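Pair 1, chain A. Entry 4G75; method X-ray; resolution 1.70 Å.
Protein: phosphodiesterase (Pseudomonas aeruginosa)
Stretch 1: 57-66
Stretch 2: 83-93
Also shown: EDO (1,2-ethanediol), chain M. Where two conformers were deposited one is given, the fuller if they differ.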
# COMPACT_ATOMS: atom_id res chain seq x y z
N PRO A 57 -2.01 -4.93 13.98
CA PRO A 57 -0.75 -4.89 14.74
C PRO A 57 -0.31 -3.47 15.09
O PRO A 57 0.15 -3.24 16.20
CB PRO A 57 0.27 -5.54 13.79
CG PRO A 57 -0.52 -6.19 12.71
CD PRO A 57 -1.87 -5.57 12.66
N LEU A 58 -0.44 -2.53 14.15
CA LEU A 58 -0.04 -1.16 14.41
C LEU A 58 -0.96 -0.49 15.42
O LEU A 58 -0.51 0.24 16.30
CB LEU A 58 0.02 -0.35 13.12
CG LEU A 58 1.17 -0.69 12.17
CD1 LEU A 58 1.05 0.15 10.90
CD2 LEU A 58 2.51 -0.44 12.84
N LEU A 59 -2.26 -0.75 15.30
CA LEU A 59 -3.23 -0.17 16.21
C LEU A 59 -3.01 -0.66 17.64
O LEU A 59 -3.15 0.10 18.60
CB LEU A 59 -4.66 -0.46 15.75
CG LEU A 59 -5.14 0.41 14.59
CD1 LEU A 59 -6.44 -0.13 14.05
CD2 LEU A 59 -5.28 1.86 15.02
N ALA A 60 -2.66 -1.93 17.78
CA ALA A 60 -2.43 -2.48 19.11
C ALA A 60 -1.25 -1.78 19.77
O ALA A 60 -1.30 -1.46 20.96
CB ALA A 60 -2.21 -3.98 19.03
N LEU A 61 -0.20 -1.54 19.01
CA LEU A 61 0.97 -0.84 19.52
C LEU A 61 0.59 0.58 19.92
O LEU A 61 0.88 1.02 21.03
CB LEU A 61 2.09 -0.81 18.48
CG LEU A 61 2.64 -2.19 18.12
CD1 LEU A 61 3.67 -2.10 17.01
CD2 LEU A 61 3.23 -2.85 19.36
N TRP A 62 -0.06 1.29 19.01
CA TRP A 62 -0.42 2.68 19.25
C TRP A 62 -1.36 2.82 20.44
O TRP A 62 -1.19 3.71 21.28
CB TRP A 62 -1.06 3.33 18.02
CG TRP A 62 -1.27 4.81 18.20
CD1 TRP A 62 -2.40 5.43 18.65
CD2 TRP A 62 -0.30 5.84 17.99
NE1 TRP A 62 -2.20 6.79 18.71
CE2 TRP A 62 -0.92 7.07 18.31
CE3 TRP A 62 1.03 5.85 17.55
CZ2 TRP A 62 -0.26 8.29 18.20
CZ3 TRP A 62 1.69 7.07 17.45
CH2 TRP A 62 1.04 8.27 17.77
N ALA A 63 -2.37 1.96 20.50
CA ALA A 63 -3.35 2.02 21.58
C ALA A 63 -2.64 1.91 22.92
O ALA A 63 -3.05 2.55 23.90
CB ALA A 63 -4.39 0.92 21.43
N GLN A 64 -1.58 1.13 22.98
CA GLN A 64 -0.78 1.02 24.20
C GLN A 64 -0.01 2.31 24.44
O GLN A 64 -0.11 2.93 25.50
CB GLN A 64 0.22 -0.13 24.10
CG GLN A 64 -0.41 -1.51 24.04
CD GLN A 64 0.61 -2.58 23.72
OE1 GLN A 64 1.41 -2.97 24.57
NE2 GLN A 64 0.59 -3.06 22.48
N TRP A 65 0.75 2.71 23.43
CA TRP A 65 1.56 3.93 23.48
C TRP A 65 0.72 5.12 23.95
O TRP A 65 1.12 5.84 24.87
CB TRP A 65 2.11 4.22 22.08
CG TRP A 65 3.23 5.19 22.02
CD1 TRP A 65 3.72 5.96 23.04
CD2 TRP A 65 3.98 5.54 20.85
NE1 TRP A 65 4.75 6.74 22.58
CE2 TRP A 65 4.93 6.51 21.24
CE3 TRP A 65 3.96 5.11 19.52
CZ2 TRP A 65 5.84 7.06 20.35
CZ3 TRP A 65 4.86 5.66 18.64
CH2 TRP A 65 5.79 6.63 19.05
N ALA A 66 -0.44 5.30 23.33
CA ALA A 66 -1.26 6.48 23.58
C ALA A 66 -2.31 6.27 24.66
O ALA A 66 -3.14 7.14 24.91
CB ALA A 66 -1.92 6.96 22.29
N TYR A 83 8.62 1.79 20.86
CA TYR A 83 9.79 1.42 20.08
C TYR A 83 9.40 0.47 18.95
O TYR A 83 9.95 0.54 17.85
CB TYR A 83 10.87 0.77 20.95
CG TYR A 83 11.48 1.70 21.98
CD1 TYR A 83 11.32 3.08 21.90
CD2 TYR A 83 12.23 1.19 23.03
CE1 TYR A 83 11.88 3.92 22.85
CE2 TYR A 83 12.79 2.03 23.98
CZ TYR A 83 12.61 3.39 23.89
OH TYR A 83 13.18 4.22 24.83
N GLU A 84 8.47 -0.43 19.22
CA GLU A 84 8.06 -1.41 18.22
C GLU A 84 7.25 -0.76 17.10
O GLU A 84 7.37 -1.15 15.93
CB GLU A 84 7.29 -2.56 18.86
CG GLU A 84 8.17 -3.45 19.74
CD GLU A 84 9.43 -3.90 19.03
OE1 GLU A 84 9.32 -4.45 17.91
OE2 GLU A 84 10.53 -3.70 19.58
N PHE A 85 6.43 0.23 17.44
CA PHE A 85 5.66 0.94 16.43
C PHE A 85 6.64 1.67 15.51
O PHE A 85 6.54 1.60 14.28
CB PHE A 85 4.70 1.94 17.08
CG PHE A 85 3.77 2.63 16.12
CD1 PHE A 85 2.46 2.18 15.96
CD2 PHE A 85 4.19 3.71 15.37
CE1 PHE A 85 1.59 2.81 15.08
CE2 PHE A 85 3.32 4.34 14.48
CZ PHE A 85 2.03 3.89 14.34
N ILE A 86 7.60 2.35 16.12
CA ILE A 86 8.59 3.10 15.35
C ILE A 86 9.40 2.22 14.41
O ILE A 86 9.56 2.54 13.23
CB ILE A 86 9.52 3.90 16.27
CG1 ILE A 86 8.72 5.04 16.92
CG2 ILE A 86 10.69 4.44 15.47
CD1 ILE A 86 9.40 5.68 18.12
N TRP A 87 9.91 1.10 14.93
CA TRP A 87 10.68 0.18 14.10
C TRP A 87 9.87 -0.50 12.99
O TRP A 87 10.40 -0.74 11.92
CB TRP A 87 11.43 -0.87 14.95
CG TRP A 87 12.72 -0.37 15.53
CD1 TRP A 87 13.06 -0.30 16.84
CD2 TRP A 87 13.85 0.14 14.80
NE1 TRP A 87 14.33 0.21 16.98
CE2 TRP A 87 14.83 0.49 15.74
CE3 TRP A 87 14.12 0.33 13.44
CZ2 TRP A 87 16.07 1.02 15.37
CZ3 TRP A 87 15.35 0.86 13.07
CH2 TRP A 87 16.31 1.20 14.04
N ASP A 88 8.60 -0.79 13.25
CA ASP A 88 7.74 -1.36 12.21
C ASP A 88 7.52 -0.32 11.10
O ASP A 88 7.48 -0.65 9.92
CB ASP A 88 6.38 -1.80 12.78
CG ASP A 88 6.41 -3.21 13.37
OD1 ASP A 88 7.51 -3.79 13.56
OD2 ASP A 88 5.31 -3.73 13.65
N ILE A 89 7.37 0.95 11.50
CA ILE A 89 7.22 2.02 10.51
C ILE A 89 8.49 2.12 9.65
O ILE A 89 8.42 2.42 8.46
CB ILE A 89 6.87 3.36 11.19
CG1 ILE A 89 5.45 3.30 11.77
CG2 ILE A 89 6.98 4.54 10.21
CD1 ILE A 89 4.38 2.97 10.76
N PHE A 90 9.63 1.83 10.25
CA PHE A 90 10.88 1.78 9.50
C PHE A 90 10.94 0.55 8.58
O PHE A 90 11.33 0.66 7.42
CB PHE A 90 12.07 1.77 10.47
CG PHE A 90 13.43 1.81 9.80
CD1 PHE A 90 13.94 3.00 9.30
CD2 PHE A 90 14.22 0.67 9.72
CE1 PHE A 90 15.20 3.04 8.71
CE2 PHE A 90 15.48 0.71 9.14
CZ PHE A 90 15.97 1.90 8.62
N ASP A 91 10.55 -0.61 9.10
CA ASP A 91 10.74 -1.88 8.40
C ASP A 91 9.76 -2.12 7.27
O ASP A 91 10.14 -2.64 6.21
CB ASP A 91 10.65 -3.05 9.38
CG ASP A 91 11.87 -3.17 10.27
OD1 ASP A 91 12.92 -2.58 9.92
OD2 ASP A 91 11.78 -3.85 11.31
N LEU A 92 8.50 -1.76 7.49
CA LEU A 92 7.46 -2.04 6.51
C LEU A 92 7.72 -1.49 5.10
O LEU A 92 7.54 -2.20 4.11
CB LEU A 92 6.08 -1.63 7.05
CG LEU A 92 5.51 -2.61 8.09
CD1 LEU A 92 4.43 -1.94 8.94
CD2 LEU A 92 4.98 -3.89 7.43
N PRO A 93 8.16 -0.22 4.98
CA PRO A 93 8.42 0.25 3.61
C PRO A 93 9.59 -0.47 2.95
O PRO A 93 9.61 -0.60 1.73
CB PRO A 93 8.79 1.73 3.80
CG PRO A 93 8.32 2.09 5.14
CD PRO A 93 8.30 0.85 5.98
C1 EDO M . 10.99 -3.43 23.44
O1 EDO M . 10.79 -2.81 22.16
C2 EDO M . 9.73 -4.17 23.87
O2 EDO M . 8.58 -3.37 23.56

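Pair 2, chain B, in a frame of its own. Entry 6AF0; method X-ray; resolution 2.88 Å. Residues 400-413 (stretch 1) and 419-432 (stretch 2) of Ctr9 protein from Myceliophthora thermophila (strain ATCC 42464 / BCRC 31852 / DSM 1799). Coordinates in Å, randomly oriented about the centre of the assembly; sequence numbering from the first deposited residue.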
# COMPACT_ATOMS: atom_id res chain seq x y z
N ASP B 400 -15.46 -6.89 -11.29
CA ASP B 400 -15.73 -5.49 -11.62
C ASP B 400 -14.83 -4.67 -10.73
O ASP B 400 -15.29 -3.95 -9.83
CB ASP B 400 -17.21 -5.12 -11.42
CG ASP B 400 -18.17 -5.88 -12.37
OD1 ASP B 400 -17.76 -6.43 -13.42
OD2 ASP B 400 -19.38 -5.91 -12.04
N LEU B 401 -13.53 -4.77 -11.03
CA LEU B 401 -12.43 -4.25 -10.20
C LEU B 401 -12.36 -2.72 -10.20
O LEU B 401 -11.76 -2.12 -9.30
CB LEU B 401 -11.08 -4.81 -10.65
CG LEU B 401 -11.06 -6.30 -11.04
CD1 LEU B 401 -9.68 -6.74 -11.49
CD2 LEU B 401 -11.56 -7.16 -9.90
N GLY B 402 -12.95 -2.08 -11.19
CA GLY B 402 -12.96 -0.63 -11.23
C GLY B 402 -13.68 -0.04 -10.03
O GLY B 402 -13.17 0.88 -9.37
N GLU B 403 -14.87 -0.59 -9.75
CA GLU B 403 -15.71 -0.05 -8.67
C GLU B 403 -15.12 -0.34 -7.30
O GLU B 403 -15.17 0.50 -6.40
CB GLU B 403 -17.19 -0.47 -8.77
CG GLU B 403 -17.48 -1.94 -9.03
CD GLU B 403 -18.97 -2.25 -9.01
OE1 GLU B 403 -19.75 -1.31 -8.74
OE2 GLU B 403 -19.37 -3.41 -9.26
N ALA B 404 -14.51 -1.52 -7.18
CA ALA B 404 -13.69 -1.85 -6.03
C ALA B 404 -12.67 -0.76 -5.79
O ALA B 404 -12.55 -0.24 -4.68
CB ALA B 404 -13.00 -3.18 -6.24
N LYS B 405 -11.95 -0.39 -6.84
CA LYS B 405 -10.98 0.72 -6.76
C LYS B 405 -11.65 1.99 -6.27
O LYS B 405 -11.05 2.71 -5.44
CB LYS B 405 -10.32 1.01 -8.09
CG LYS B 405 -9.52 -0.14 -8.65
CD LYS B 405 -9.10 0.16 -10.06
CE LYS B 405 -7.84 0.98 -10.04
NZ LYS B 405 -7.66 1.77 -11.28
N LEU B 406 -12.87 2.26 -6.76
CA LEU B 406 -13.63 3.45 -6.32
C LEU B 406 -13.69 3.51 -4.81
O LEU B 406 -13.13 4.42 -4.19
CB LEU B 406 -15.10 3.48 -6.77
CG LEU B 406 -15.59 3.21 -8.17
CD1 LEU B 406 -16.90 3.95 -8.40
CD2 LEU B 406 -14.53 3.60 -9.19
N ARG B 407 -14.38 2.51 -4.25
CA ARG B 407 -14.84 2.55 -2.85
C ARG B 407 -13.69 2.44 -1.87
O ARG B 407 -13.70 3.08 -0.81
CB ARG B 407 -15.94 1.51 -2.56
CG ARG B 407 -15.88 0.21 -3.35
CD ARG B 407 -17.22 -0.52 -3.33
NE ARG B 407 -18.24 0.21 -4.09
CZ ARG B 407 -18.75 -0.18 -5.25
NH1 ARG B 407 -18.37 -1.32 -5.80
NH2 ARG B 407 -19.66 0.58 -5.85
N LEU B 408 -12.67 1.67 -2.24
CA LEU B 408 -11.46 1.54 -1.41
C LEU B 408 -10.77 2.89 -1.33
O LEU B 408 -10.41 3.35 -0.25
CB LEU B 408 -10.53 0.48 -1.99
CG LEU B 408 -11.08 -0.96 -1.98
CD1 LEU B 408 -10.46 -1.82 -3.07
CD2 LEU B 408 -10.87 -1.60 -0.62
N GLU B 409 -10.61 3.54 -2.48
CA GLU B 409 -10.03 4.87 -2.50
C GLU B 409 -10.85 5.80 -1.63
O GLU B 409 -10.31 6.54 -0.81
CB GLU B 409 -9.95 5.38 -3.93
CG GLU B 409 -9.19 6.70 -4.05
CD GLU B 409 -8.38 6.78 -5.32
OE1 GLU B 409 -8.40 7.85 -5.97
OE2 GLU B 409 -7.74 5.77 -5.68
N LYS B 410 -12.17 5.73 -1.80
CA LYS B 410 -13.12 6.58 -1.07
C LYS B 410 -12.87 6.44 0.42
O LYS B 410 -12.78 7.43 1.14
CB LYS B 410 -14.57 6.19 -1.40
CG LYS B 410 -15.17 6.79 -2.68
CD LYS B 410 -14.16 7.14 -3.77
CE LYS B 410 -14.70 6.93 -5.18
NZ LYS B 410 -13.61 6.90 -6.19
N MET B 411 -12.71 5.19 0.84
CA MET B 411 -12.43 4.81 2.24
C MET B 411 -11.10 5.29 2.80
O MET B 411 -11.03 5.78 3.92
CB MET B 411 -12.38 3.30 2.36
CG MET B 411 -13.68 2.63 2.72
SD MET B 411 -13.22 0.99 3.27
CE MET B 411 -14.41 0.04 2.38
N ILE B 412 -10.03 5.05 2.05
CA ILE B 412 -8.69 5.45 2.53
C ILE B 412 -8.59 6.97 2.61
O ILE B 412 -7.84 7.51 3.43
CB ILE B 412 -7.52 4.82 1.71
CG1 ILE B 412 -7.67 5.03 0.20
CG2 ILE B 412 -7.40 3.32 1.99
CD1 ILE B 412 -7.32 6.42 -0.32
N GLN B 413 -9.36 7.65 1.76
CA GLN B 413 -9.47 9.11 1.81
C GLN B 413 -10.18 9.54 3.11
O GLN B 413 -9.78 10.52 3.73
CB GLN B 413 -10.19 9.65 0.57
CG GLN B 413 -10.27 11.18 0.51
CD GLN B 413 -8.90 11.85 0.48
OE1 GLN B 413 -8.43 12.37 1.49
NE2 GLN B 413 -8.27 11.85 -0.69
N GLU B 419 -7.51 -2.51 6.37
CA GLU B 419 -8.11 -3.50 5.47
C GLU B 419 -8.34 -2.99 4.05
O GLU B 419 -8.23 -3.73 3.07
CB GLU B 419 -9.44 -4.00 6.03
CG GLU B 419 -9.33 -5.04 7.15
CD GLU B 419 -9.13 -4.47 8.56
OE1 GLU B 419 -9.13 -3.23 8.77
OE2 GLU B 419 -8.96 -5.28 9.51
N ALA B 420 -8.71 -1.71 3.93
CA ALA B 420 -8.82 -1.06 2.63
C ALA B 420 -7.43 -1.02 1.99
O ALA B 420 -7.22 -1.60 0.91
CB ALA B 420 -9.42 0.34 2.77
N MET B 421 -6.48 -0.41 2.69
CA MET B 421 -5.10 -0.26 2.22
C MET B 421 -4.51 -1.55 1.65
O MET B 421 -3.92 -1.56 0.59
CB MET B 421 -4.21 0.28 3.34
CG MET B 421 -4.47 1.73 3.71
SD MET B 421 -3.01 2.59 4.29
CE MET B 421 -2.50 1.55 5.66
N ILE B 422 -4.65 -2.65 2.38
CA ILE B 422 -4.05 -3.91 1.94
C ILE B 422 -4.76 -4.45 0.71
O ILE B 422 -4.15 -5.08 -0.13
CB ILE B 422 -4.04 -5.00 3.05
CG1 ILE B 422 -3.36 -6.27 2.53
CG2 ILE B 422 -5.44 -5.36 3.52
CD1 ILE B 422 -3.02 -7.27 3.61
N LEU B 423 -6.06 -4.23 0.61
CA LEU B 423 -6.82 -4.78 -0.51
C LEU B 423 -6.58 -3.97 -1.77
O LEU B 423 -6.40 -4.51 -2.86
CB LEU B 423 -8.32 -4.80 -0.22
CG LEU B 423 -9.15 -5.42 -1.34
CD1 LEU B 423 -8.61 -6.78 -1.74
CD2 LEU B 423 -10.61 -5.54 -0.92
N LEU B 424 -6.61 -2.66 -1.60
CA LEU B 424 -6.39 -1.78 -2.71
C LEU B 424 -4.99 -2.02 -3.27
O LEU B 424 -4.85 -2.36 -4.44
CB LEU B 424 -6.63 -0.32 -2.30
CG LEU B 424 -6.62 0.72 -3.43
CD1 LEU B 424 -7.63 0.42 -4.54
CD2 LEU B 424 -6.87 2.10 -2.83
N GLY B 425 -3.98 -1.92 -2.42
CA GLY B 425 -2.57 -2.17 -2.82
C GLY B 425 -2.35 -3.48 -3.56
O GLY B 425 -1.68 -3.52 -4.60
N THR B 426 -2.92 -4.57 -3.04
CA THR B 426 -2.88 -5.86 -3.70
C THR B 426 -3.49 -5.75 -5.08
O THR B 426 -2.95 -6.27 -6.05
CB THR B 426 -3.69 -6.92 -2.94
OG1 THR B 426 -3.40 -6.85 -1.54
CG2 THR B 426 -3.36 -8.31 -3.44
N LEU B 427 -4.63 -5.06 -5.15
CA LEU B 427 -5.35 -4.88 -6.41
C LEU B 427 -4.46 -4.21 -7.48
O LEU B 427 -4.38 -4.70 -8.61
CB LEU B 427 -6.62 -4.06 -6.19
CG LEU B 427 -7.76 -4.16 -7.22
CD1 LEU B 427 -8.92 -3.29 -6.78
CD2 LEU B 427 -7.36 -3.79 -8.64
N TYR B 428 -3.85 -3.10 -7.10
CA TYR B 428 -2.91 -2.40 -7.95
C TYR B 428 -1.70 -3.27 -8.31
O TYR B 428 -1.31 -3.37 -9.48
CB TYR B 428 -2.42 -1.11 -7.27
CG TYR B 428 -3.39 0.05 -7.31
CD1 TYR B 428 -4.24 0.23 -8.38
CD2 TYR B 428 -3.43 0.99 -6.29
CE1 TYR B 428 -5.12 1.30 -8.43
CE2 TYR B 428 -4.31 2.07 -6.34
CZ TYR B 428 -5.16 2.21 -7.42
OH TYR B 428 -6.05 3.25 -7.52
N ALA B 429 -1.09 -3.91 -7.32
CA ALA B 429 0.05 -4.75 -7.61
C ALA B 429 -0.32 -5.74 -8.68
O ALA B 429 0.30 -5.79 -9.70
CB ALA B 429 0.50 -5.50 -6.36
N GLU B 430 -1.37 -6.51 -8.45
CA GLU B 430 -1.76 -7.52 -9.43
C GLU B 430 -2.03 -6.93 -10.81
O GLU B 430 -1.88 -7.59 -11.81
CB GLU B 430 -2.99 -8.28 -8.95
CG GLU B 430 -2.72 -9.22 -7.80
CD GLU B 430 -3.67 -10.41 -7.78
OE1 GLU B 430 -4.38 -10.62 -8.77
OE2 GLU B 430 -3.70 -11.13 -6.76
N GLU B 431 -2.47 -5.68 -10.86
CA GLU B 431 -2.72 -4.99 -12.12
C GLU B 431 -1.42 -4.82 -12.92
O GLU B 431 -1.36 -5.14 -14.11
CB GLU B 431 -3.36 -3.62 -11.84
CG GLU B 431 -4.07 -2.97 -13.02
CD GLU B 431 -4.74 -1.65 -12.63
OE1 GLU B 431 -5.98 -1.68 -12.41
OE2 GLU B 431 -4.03 -0.61 -12.50
N VAL B 432 -0.39 -4.31 -12.24
CA VAL B 432 0.96 -4.21 -12.78
C VAL B 432 1.52 -5.56 -13.27
O VAL B 432 2.06 -5.68 -14.36
CB VAL B 432 1.93 -3.70 -11.69
CG1 VAL B 432 3.38 -3.83 -12.14
CG2 VAL B 432 1.63 -2.27 -11.32

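In both pairs two helices cross in a steeply antiparallel manner, with N-to-C directions 145° apart in pair 1 and 141° in pair 2, and with axes that approach to 9.2 Å in each. Over 14 central residues the backbones superpose with an RMSD of 0.5 Å. No hydrogen bond joins the two helices in either pair, so side-chain packing carries the contact.

The most conservative match is L61(A) with L408(B), whose side-chain centres fall 0.5 Å apart. Both leucines point toward the partner helix with chi1 m and chi2 t, a rotamer common in helices. L408(B) is a knob among A420(B), L423(B), L424(B) and L427(B); its CB lies 3.9 Å from L424(B) CD1. In pair 1, L61(A) CB stands 3.9 Å from F85(A) CD1, at the edge of the phenyl ring.

F85(A) and L424(B) occupy one position, and both are knobs with chi1 t. The hole for F85(A) is formed by L58(A), L61(A), W62(A) and W65(A); that for L424(B), by the matching K405(B), L408(B), E409(B) and I412(B). The flat phenyl ring suits an aromatic setting: W62(A) and W65(A) both direct an edge toward its face, the latter with an offset. Pair 2 has a smaller, branched knob, and the walls change with it. I412(B) CG1 lies 4.3 Å from L424(B) CD2, while its CG2 meets A420(B) CB at 3.7 Å. E409(B), in place of W62(A), brings its backbone N within 4.0 Å of L424(B) CD2.

L58(A) and K405(B) have nearly coincident CA atoms but different chemistry. L58(A) is apolar throughout, and its CD1 reaches I89(A) CD1 and L92(A) CD1, each at 4.4 Å. K405(B) uses its aliphatic portion similarly, CG lying 3.7 Å from L427(B) CD1. Further along, its CE approaches CE1 at the edge of the Y428(B) ring at 3.2 Å, and its NZ comes to 4.0 Å from E431(B) OE1, opposite charges too far apart for a salt bridge. A long, flexible lysine thus combines apolar packing with a charged end at a partly exposed site.

D88(A) matches L427(B). The leucine is a third knob, among L401(B), A404(B), K405(B) and L408(B), which extends the apolar seam. The aspartate gives L58(A) CD2 a methylene neighbour, its CB at 4.1 Å, while its carboxylate oxygens are hydrogen-bonded elsewhere in the structure, which makes a buried acid tolerable.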